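Phosphoacetylglucosamine mutase (Aspergillus lentulus, PDB 5O9X) catalyses the interconversion of N-acetylglucosamine 6-phosphate and N-acetylglucosamine 1-phosphate, as a fungal member of the phosphohexomutase family. Local coordinates at residues M65-H70 with D284-R289; T163-H168 with V425-S430. The protein carries 1 engineered substitution. One frame throughout, in Å; residues are numbered along the deposited sequence.

Contact 1 of 2, residues M65-H70 with D284-R289. Engineered in segment 65-70: Ala-69 (natural residue Ser). With G16 (1,6-di-O-phosphono-alpha-D-glucopyranose), chain B.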
ATOM      1  N   MET A  65      -0.787  12.847  -2.875  1.00 17.60           N
ATOM      2  CA  MET A  65       0.154  12.112  -3.736  1.00 20.23           C
ATOM      3  C   MET A  65      -0.541  11.922  -5.079  1.00 17.88           C
ATOM      4  O   MET A  65      -1.675  11.388  -5.110  1.00 19.26           O
ATOM      5  CB  MET A  65       0.438  10.725  -3.126  1.00 21.93           C
ATOM      6  CG  MET A  65       1.417   9.877  -3.966  1.00 19.79           C
ATOM      7  SD  MET A  65       3.074  10.587  -3.970  1.00 21.43           S
ATOM      8  CE  MET A  65       3.779   9.598  -5.276  1.00 17.33           C
ATOM      9  N   VAL A  66       0.094  12.342  -6.166  1.00 18.88           N
ATOM     10  CA  VAL A  66      -0.515  12.181  -7.481  1.00 18.16           C
ATOM     11  C   VAL A  66       0.115  10.896  -8.105  1.00 18.46           C
ATOM     12  O   VAL A  66       1.278  10.893  -8.468  1.00 16.52           O
ATOM     13  CB  VAL A  66      -0.285  13.394  -8.383  1.00 19.50           C
ATOM     14  CG1 VAL A  66      -0.895  13.139  -9.797  1.00 17.89           C
ATOM     15  CG2 VAL A  66      -0.899  14.642  -7.670  1.00 20.53           C
ATOM     16  N   THR A  67      -0.673   9.808  -8.154  1.00 16.72           N
ATOM     17  CA  THR A  67      -0.180   8.569  -8.652  1.00 17.59           C
ATOM     18  C   THR A  67      -1.419   7.702  -8.905  1.00 16.54           C
ATOM     19  O   THR A  67      -2.456   7.854  -8.259  1.00 16.56           O
ATOM     20  CB  THR A  67       0.749   7.839  -7.566  1.00 17.19           C
ATOM     21  OG1 THR A  67       1.214   6.630  -8.139  1.00 18.27           O
ATOM     22  CG2 THR A  67      -0.023   7.457  -6.262  1.00 17.01           C
ATOM     23  N   ALA A  68      -1.277   6.794  -9.851  1.00 17.77           N
ATOM     24  CA  ALA A  68      -2.168   5.625  -9.957  1.00 17.00           C
ATOM     25  C   ALA A  68      -1.444   4.292  -9.597  1.00 18.25           C
ATOM     26  O   ALA A  68      -1.995   3.223  -9.873  1.00 16.66           O
ATOM     27  CB  ALA A  68      -2.856   5.561 -11.330  1.00 15.13           C
ATOM     28  N   ALA A  69      -0.243   4.370  -8.958  1.00 19.81           N
ATOM     29  CA  ALA A  69       0.363   3.175  -8.218  1.00 18.89           C
ATOM     30  C   ALA A  69       0.587   1.938  -9.124  1.00 20.41           C
ATOM     31  O   ALA A  69       1.416   2.028 -10.028  1.00 20.08           O
ATOM     32  CB  ALA A  69      -0.534   2.838  -7.042  1.00 21.06           C
ATOM     33  N   HIS A  70      -0.184   0.823  -8.979  1.00 18.36           N
ATOM     34  CA  HIS A  70       0.020  -0.374  -9.806  1.00 16.42           C
ATOM     35  C   HIS A  70      -0.597  -0.247 -11.214  1.00 17.32           C
ATOM     36  O   HIS A  70      -0.302  -1.091 -12.106  1.00 19.56           O
ATOM     37  CB  HIS A  70      -0.636  -1.653  -9.142  1.00 17.57           C
ATOM     38  CG  HIS A  70      -2.091  -1.804  -9.415  1.00 17.74           C
ATOM     39  ND1 HIS A  70      -3.060  -1.206  -8.613  1.00 19.16           N
ATOM     40  CD2 HIS A  70      -2.764  -2.459 -10.395  1.00 16.85           C
ATOM     41  CE1 HIS A  70      -4.260  -1.505  -9.089  1.00 19.14           C
ATOM     42  NE2 HIS A  70      -4.101  -2.262 -10.169  1.00 17.13           N
ATOM     43  N   ASP A 284       6.394  -1.911  -7.056  1.00 15.03           N
ATOM     44  CA  ASP A 284       5.523  -1.411  -8.140  1.00 15.96           C
ATOM     45  C   ASP A 284       5.888   0.036  -8.473  1.00 16.23           C
ATOM     46  O   ASP A 284       6.896   0.544  -7.964  1.00 16.55           O
ATOM     47  CB  ASP A 284       4.007  -1.669  -7.863  1.00 16.42           C
ATOM     48  CG  ASP A 284       3.484  -0.837  -6.746  1.00 19.82           C
ATOM     49  OD1 ASP A 284       4.329  -0.254  -5.982  1.00 19.90           O
ATOM     50  OD2 ASP A 284       2.224  -0.747  -6.611  1.00 21.56           O
ATOM     51  N   GLY A 285       5.114   0.648  -9.382  1.00 16.44           N
ATOM     52  CA  GLY A 285       5.401   1.994  -9.948  1.00 18.12           C
ATOM     53  C   GLY A 285       5.484   3.153  -8.946  1.00 17.63           C
ATOM     54  O   GLY A 285       6.194   4.129  -9.232  1.00 17.61           O
ATOM     55  N   ASP A 286       4.789   3.109  -7.794  1.00 16.21           N
ATOM     56  CA  ASP A 286       5.000   4.159  -6.731  1.00 17.19           C
ATOM     57  C   ASP A 286       5.761   3.615  -5.486  1.00 15.58           C
ATOM     58  O   ASP A 286       5.812   4.250  -4.395  1.00 16.02           O
ATOM     59  CB  ASP A 286       3.687   4.834  -6.299  1.00 18.68           C
ATOM     60  CG  ASP A 286       2.742   3.901  -5.556  1.00 19.97           C
ATOM     61  OD1 ASP A 286       2.916   2.679  -5.762  1.00 19.59           O
ATOM     62  OD2 ASP A 286       1.798   4.374  -4.799  1.00 19.63           O
ATOM     63  N   ALA A 287       6.309   2.409  -5.644  1.00 15.82           N
ATOM     64  CA  ALA A 287       7.081   1.711  -4.594  1.00 15.91           C
ATOM     65  C   ALA A 287       6.262   1.562  -3.278  1.00 17.65           C
ATOM     66  O   ALA A 287       6.763   1.801  -2.168  1.00 15.95           O
ATOM     67  CB  ALA A 287       8.429   2.398  -4.335  1.00 17.41           C
ATOM     68  N   ASP A 288       5.012   1.125  -3.431  1.00 16.65           N
ATOM     69  CA  ASP A 288       4.279   0.847  -2.249  1.00 18.92           C
ATOM     70  C   ASP A 288       3.752  -0.590  -2.150  1.00 18.27           C
ATOM     71  O   ASP A 288       2.868  -0.903  -1.330  1.00 17.57           O
ATOM     72  CB  ASP A 288       3.179   1.892  -2.069  1.00 24.06           C
ATOM     73  CG  ASP A 288       2.883   2.122  -0.574  1.00 28.15           C
ATOM     74  OD1 ASP A 288       3.762   1.823   0.294  1.00 37.96           O
ATOM     75  OD2 ASP A 288       1.770   2.492  -0.311  1.00 38.38           O
ATOM     76  N   ARG A 289       4.310  -1.448  -2.985  1.00 15.45           N
ATOM     77  CA  ARG A 289       4.106  -2.913  -2.886  1.00 14.53           C
ATOM     78  C   ARG A 289       5.466  -3.547  -3.071  1.00 15.53           C
ATOM     79  O   ARG A 289       6.265  -3.062  -3.898  1.00 13.98           O
ATOM     80  CB  ARG A 289       3.240  -3.419  -4.049  1.00 14.48           C
ATOM     81  CG  ARG A 289       1.807  -2.922  -3.998  1.00 15.11           C
ATOM     82  CD  ARG A 289       1.062  -3.578  -5.176  1.00 15.43           C
ATOM     83  NE  ARG A 289      -0.293  -2.999  -5.311  1.00 15.49           N
ATOM     84  CZ  ARG A 289      -1.225  -3.519  -6.101  1.00 17.30           C
ATOM     85  NH1 ARG A 289      -0.939  -4.589  -6.834  1.00 14.99           N
ATOM     86  NH2 ARG A 289      -2.399  -2.945  -6.241  1.00 17.22           N
TER
HETATM   87  C1  G16 B 601      -4.587  -0.176  -4.069  1.00 19.76           C
HETATM   88  C2  G16 B 601      -4.836  -0.263  -2.566  1.00 27.33           C
HETATM   89  C3  G16 B 601      -4.655  -1.736  -2.079  1.00 24.16           C
HETATM   90  C4  G16 B 601      -5.517  -2.744  -2.818  1.00 22.73           C
HETATM   91  C5  G16 B 601      -5.219  -2.613  -4.306  1.00 22.52           C
HETATM   92  C6  G16 B 601      -6.190  -3.334  -5.212  1.00 20.51           C
HETATM   93  O1  G16 B 601      -3.231  -0.547  -4.337  1.00 20.16           O
HETATM   94  O2  G16 B 601      -4.007   0.645  -1.777  1.00 31.53           O
HETATM   95  O3  G16 B 601      -4.841  -1.731  -0.720  1.00 27.54           O
HETATM   96  O4  G16 B 601      -5.272  -4.173  -2.454  1.00 22.37           O
HETATM   97  O5  G16 B 601      -5.417  -1.257  -4.773  1.00 20.78           O
HETATM   98  O6  G16 B 601      -7.548  -2.758  -4.945  1.00 16.99           O
HETATM   99  P   G16 B 601      -8.795  -3.259  -5.854  1.00 16.36           P
HETATM  100  O1P G16 B 601      -8.822  -4.805  -5.845  1.00 15.51           O
HETATM  101  O2P G16 B 601      -8.544  -2.782  -7.304  1.00 16.18           O
HETATM  102  O3P G16 B 601     -10.074  -2.568  -5.336  1.00 18.19           O
HETATM  103  P'  G16 B 601      -2.160   0.459  -5.062  1.00 18.22           P
HETATM  104  O1X G16 B 601      -2.470   1.903  -4.585  1.00 17.73           O
HETATM  105  O2X G16 B 601      -2.472   0.426  -6.593  1.00 17.83           O
HETATM  106  O3X G16 B 601      -0.792  -0.095  -4.860  1.00 18.11           O
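In the phosphohexomutase active site, His-70 and Ala-69 of the serine loop meet Arg-289 and Asp-284 of the Asp-Gly-Asp-Ala-Asp-Arg loop around the 1-phosphate of bound glucose 1,6-bisphosphate (G16), with Asp-286 packed on Ala-69 and Thr-67. The guanidinium of Arg-289 turns one face to His-70, whose CB stands 3.5 Å above its plane, over the centre; imidazole and guanidinium are only 25° from parallel. His-70 ND1 and Arg-289 NH2 are 3.0 Å apart but at a poor angle for a hydrogen bond; each donates to the ligand instead. ND1 donates almost straight, in the ring plane, to G16 O2X (2.7 Å, 173°), and His-70 N adds a weak bond to the same oxygen, while NE2 is bonded to Glu-510, so the imidazole is gripped at both nitrogens. From Arg-289, extended from CG to NE, NE donates to G16 O3X (3.0 Å) and NH2 to the bridging oxygen G16 O1 (3.2 Å).

Ala-69, engineered in place of serine, has its CB 3.1 Å from G16 O2X. The carboxylate of Asp-286 packs against this residue, OD1 3.6 Å from Ala-69 CA, and its OD2 is hydrogen-bonded to Thr-164. Thr-67 OG1 accepts from Ala-69 N in an ST turn and is also hydrogen-bonded to Asp-133. Across the contact, a type I turn from Asp-284 to Ala-287 is braced by Asp-284 OD1, met by Asp-288 N at 3.0 Å. The pairing is that of the family's phosphoserine loop with its metal-binding loop; the aspartate-rich sequence fits the latter, although this entry contains no metal.

Contact 2 of 2, residues T163-H168 with V425-S430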
ATOM      1  N   THR A 163       8.354   8.610  -3.890  1.00 15.12           N
ATOM      2  CA  THR A 163       7.554   7.362  -3.804  1.00 12.73           C
ATOM      3  C   THR A 163       6.398   7.746  -2.892  1.00 15.03           C
ATOM      4  O   THR A 163       6.469   8.786  -2.189  1.00 14.61           O
ATOM      5  CB  THR A 163       8.384   6.212  -3.119  1.00 15.46           C
ATOM      6  OG1 THR A 163       8.644   6.520  -1.768  1.00 15.13           O
ATOM      7  CG2 THR A 163       9.739   5.968  -3.822  1.00 13.75           C
ATOM      8  N   THR A 164       5.298   6.995  -2.971  1.00 14.96           N
ATOM      9  CA  THR A 164       4.186   7.221  -2.057  1.00 15.70           C
ATOM     10  C   THR A 164       4.620   7.237  -0.592  1.00 15.50           C
ATOM     11  O   THR A 164       4.234   8.133   0.135  1.00 17.69           O
ATOM     12  CB  THR A 164       3.066   6.232  -2.404  1.00 16.75           C
ATOM     13  OG1 THR A 164       2.540   6.622  -3.692  1.00 16.88           O
ATOM     14  CG2 THR A 164       1.894   6.278  -1.369  1.00 19.42           C
ATOM     15  N   PRO A 165       5.361   6.219  -0.135  1.00 15.70           N
ATOM     16  CA  PRO A 165       5.720   6.228   1.285  1.00 17.74           C
ATOM     17  C   PRO A 165       6.628   7.411   1.665  1.00 17.89           C
ATOM     18  O   PRO A 165       6.524   7.894   2.791  1.00 18.18           O
ATOM     19  CB  PRO A 165       6.548   4.928   1.450  1.00 17.93           C
ATOM     20  CG  PRO A 165       6.108   4.042   0.347  1.00 18.89           C
ATOM     21  CD  PRO A 165       5.662   4.923  -0.792  1.00 15.56           C
ATOM     22  N   GLN A 166       7.489   7.886   0.741  1.00 19.15           N
ATOM     23  CA  GLN A 166       8.254   9.169   1.030  1.00 16.47           C
ATOM     24  C   GLN A 166       7.327  10.328   1.347  1.00 18.76           C
ATOM     25  O   GLN A 166       7.595  11.079   2.324  1.00 19.04           O
ATOM     26  CB  GLN A 166       9.197   9.560  -0.084  1.00 16.48           C
ATOM     27  CG  GLN A 166      10.428   8.675  -0.064  1.00 15.68           C
ATOM     28  CD  GLN A 166      11.350   8.997  -1.244  1.00 18.19           C
ATOM     29  OE1 GLN A 166      10.899   9.434  -2.356  1.00 15.69           O
ATOM     30  NE2 GLN A 166      12.647   8.803  -1.016  1.00 17.85           N
ATOM     31  N   LEU A 167       6.275  10.499   0.537  1.00 18.63           N
ATOM     32  CA  LEU A 167       5.314  11.570   0.804  1.00 17.96           C
ATOM     33  C   LEU A 167       4.622  11.370   2.205  1.00 20.67           C
ATOM     34  O   LEU A 167       4.541  12.312   2.996  1.00 17.74           O
ATOM     35  CB  LEU A 167       4.324  11.746  -0.423  1.00 17.54           C
ATOM     36  CG  LEU A 167       3.452  12.895   0.046  1.00 21.74           C
ATOM     37  CD1 LEU A 167       3.968  14.330  -0.080  1.00 19.85           C
ATOM     38  CD2 LEU A 167       1.989  12.696  -0.183  1.00 24.84           C
ATOM     39  N   HIS A 168       4.085  10.157   2.510  1.00 20.28           N
ATOM     40  CA  HIS A 168       3.523   9.910   3.867  1.00 19.70           C
ATOM     41  C   HIS A 168       4.522  10.225   5.015  1.00 21.11           C
ATOM     42  O   HIS A 168       4.160  10.799   6.093  1.00 18.39           O
ATOM     43  CB  HIS A 168       3.180   8.421   3.963  1.00 19.98           C
ATOM     44  CG  HIS A 168       1.883   8.061   3.335  1.00 23.25           C
ATOM     45  ND1 HIS A 168       1.703   8.008   1.973  1.00 25.65           N
ATOM     46  CD2 HIS A 168       0.683   7.739   3.894  1.00 21.23           C
ATOM     47  CE1 HIS A 168       0.469   7.593   1.719  1.00 23.69           C
ATOM     48  NE2 HIS A 168      -0.180   7.467   2.867  1.00 25.88           N
ATOM     49  N   VAL A 425       0.638   3.418   6.892  1.00 42.55           N
ATOM     50  CA  VAL A 425       0.614   2.887   5.548  1.00 45.92           C
ATOM     51  C   VAL A 425       2.006   2.222   5.378  1.00 40.46           C
ATOM     52  O   VAL A 425       3.030   2.728   5.807  1.00 49.80           O
ATOM     53  CB  VAL A 425       0.277   4.003   4.488  1.00 41.16           C
ATOM     54  CG1 VAL A 425       0.356   3.508   3.036  1.00 44.59           C
ATOM     55  CG2 VAL A 425      -1.114   4.561   4.757  1.00 48.48           C
ATOM     56  N   GLY A 426       2.040   1.110   4.710  1.00 36.29           N
ATOM     57  CA  GLY A 426       3.321   0.439   4.575  1.00 31.49           C
ATOM     58  C   GLY A 426       4.273   1.158   3.674  1.00 35.45           C
ATOM     59  O   GLY A 426       3.881   2.109   2.953  1.00 37.39           O
ATOM     60  N   ASP A 427       5.529   0.734   3.720  1.00 23.72           N
ATOM     61  CA  ASP A 427       6.564   1.297   2.844  1.00 20.25           C
ATOM     62  C   ASP A 427       7.303   0.113   2.248  1.00 19.62           C
ATOM     63  O   ASP A 427       8.013  -0.565   2.971  1.00 20.96           O
ATOM     64  CB  ASP A 427       7.459   2.228   3.703  1.00 18.25           C
ATOM     65  CG  ASP A 427       8.698   2.706   2.959  1.00 19.71           C
ATOM     66  OD1 ASP A 427       8.993   2.166   1.883  1.00 19.20           O
ATOM     67  OD2 ASP A 427       9.402   3.613   3.431  1.00 22.41           O
ATOM     68  N   ALA A 428       7.155  -0.147   0.946  1.00 19.11           N
ATOM     69  CA  ALA A 428       7.801  -1.275   0.292  1.00 20.58           C
ATOM     70  C   ALA A 428       9.330  -1.395   0.458  1.00 20.63           C
ATOM     71  O   ALA A 428       9.868  -2.499   0.670  1.00 19.57           O
ATOM     72  CB  ALA A 428       7.431  -1.371  -1.170  1.00 20.54           C
ATOM     73  N   ILE A 429      10.040  -0.271   0.373  1.00 17.51           N
ATOM     74  CA  ILE A 429      11.479  -0.373   0.467  1.00 16.99           C
ATOM     75  C   ILE A 429      11.905  -0.651   1.904  1.00 17.91           C
ATOM     76  O   ILE A 429      12.871  -1.391   2.102  1.00 18.68           O
ATOM     77  CB  ILE A 429      12.116   0.924  -0.067  1.00 17.06           C
ATOM     78  CG1 ILE A 429      11.906   0.958  -1.615  1.00 18.11           C
ATOM     79  CG2 ILE A 429      13.572   1.087   0.461  1.00 15.06           C
ATOM     80  CD1 ILE A 429      12.376   2.216  -2.343  1.00 16.08           C
ATOM     81  N   SER A 430      11.214  -0.050   2.906  1.00 16.97           N
ATOM     82  CA  SER A 430      11.486  -0.369   4.328  1.00 19.72           C
ATOM     83  C   SER A 430      11.139  -1.862   4.614  1.00 18.44           C
ATOM     84  O   SER A 430      11.886  -2.559   5.294  1.00 15.01           O
ATOM     85  CB  SER A 430      10.620   0.631   5.165  1.00 27.71           C
ATOM     86  OG  SER A 430      10.287   0.114   6.423  1.00 39.07           O
TER
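Pro-165 and Asp-427 form the tight part of this contact, their side chains crossing at about a right angle. With CG anti to the backbone N (chi1 171°), the carboxylate of Asp-427 lies against the pyrrolidine, and Pro-165 CB comes within 3.4 Å of Asp-427 CG. The packing is looser beyond it, where Pro-165 CG is 3.9 Å from Gly-426 O.

At the other end Val-425 and His-168 also cross at about a right angle but fit less closely: Val-425 CG2 is 3.6 Å from His-168 NE2, and CG1 stands over one ring face only near the rim. The ring is held for this by His-168 ND1, which donates to Thr-164 O (3.1 Å) with that oxygen in the ring plane. Neither end faces solvent, as all the touching residues are buried.

Each segment starts a helix and uses some polar groups to cap it, others on partners outside the two segments. Thr-163 and Gln-166 make a capping box, and Asp-427 OD1 N-caps helix 428-442 through weak bonds to Ile-429 N and Ser-430 N, while OD2 binds Tyr-191 and Asn-422. No hydrogen bond crosses between the segments, so this junction of the first and third domains rests on shape and van der Waals packing.

In the fold
Both contacts are buried near the middle of the chain, their centres about 9 Å apart, and each joins the first domain to a later one: contact 1 to the second, contact 2 to the third. Contact 1 is built from loops at strand ends and gathers charged and polar groups round a ligand, whereas contact 2 sets two helix starts together with no hydrogen bond between them. The contacts meet directly: the hydrogen bond of Asp-286 OD2 with Thr-164 OG1 (2.6 Å) runs from one to the other, and Asp-288 packs on Pro-165. The loop 284-289 touches both segment 65-70 and the start of helix 164-176, which also touch each other.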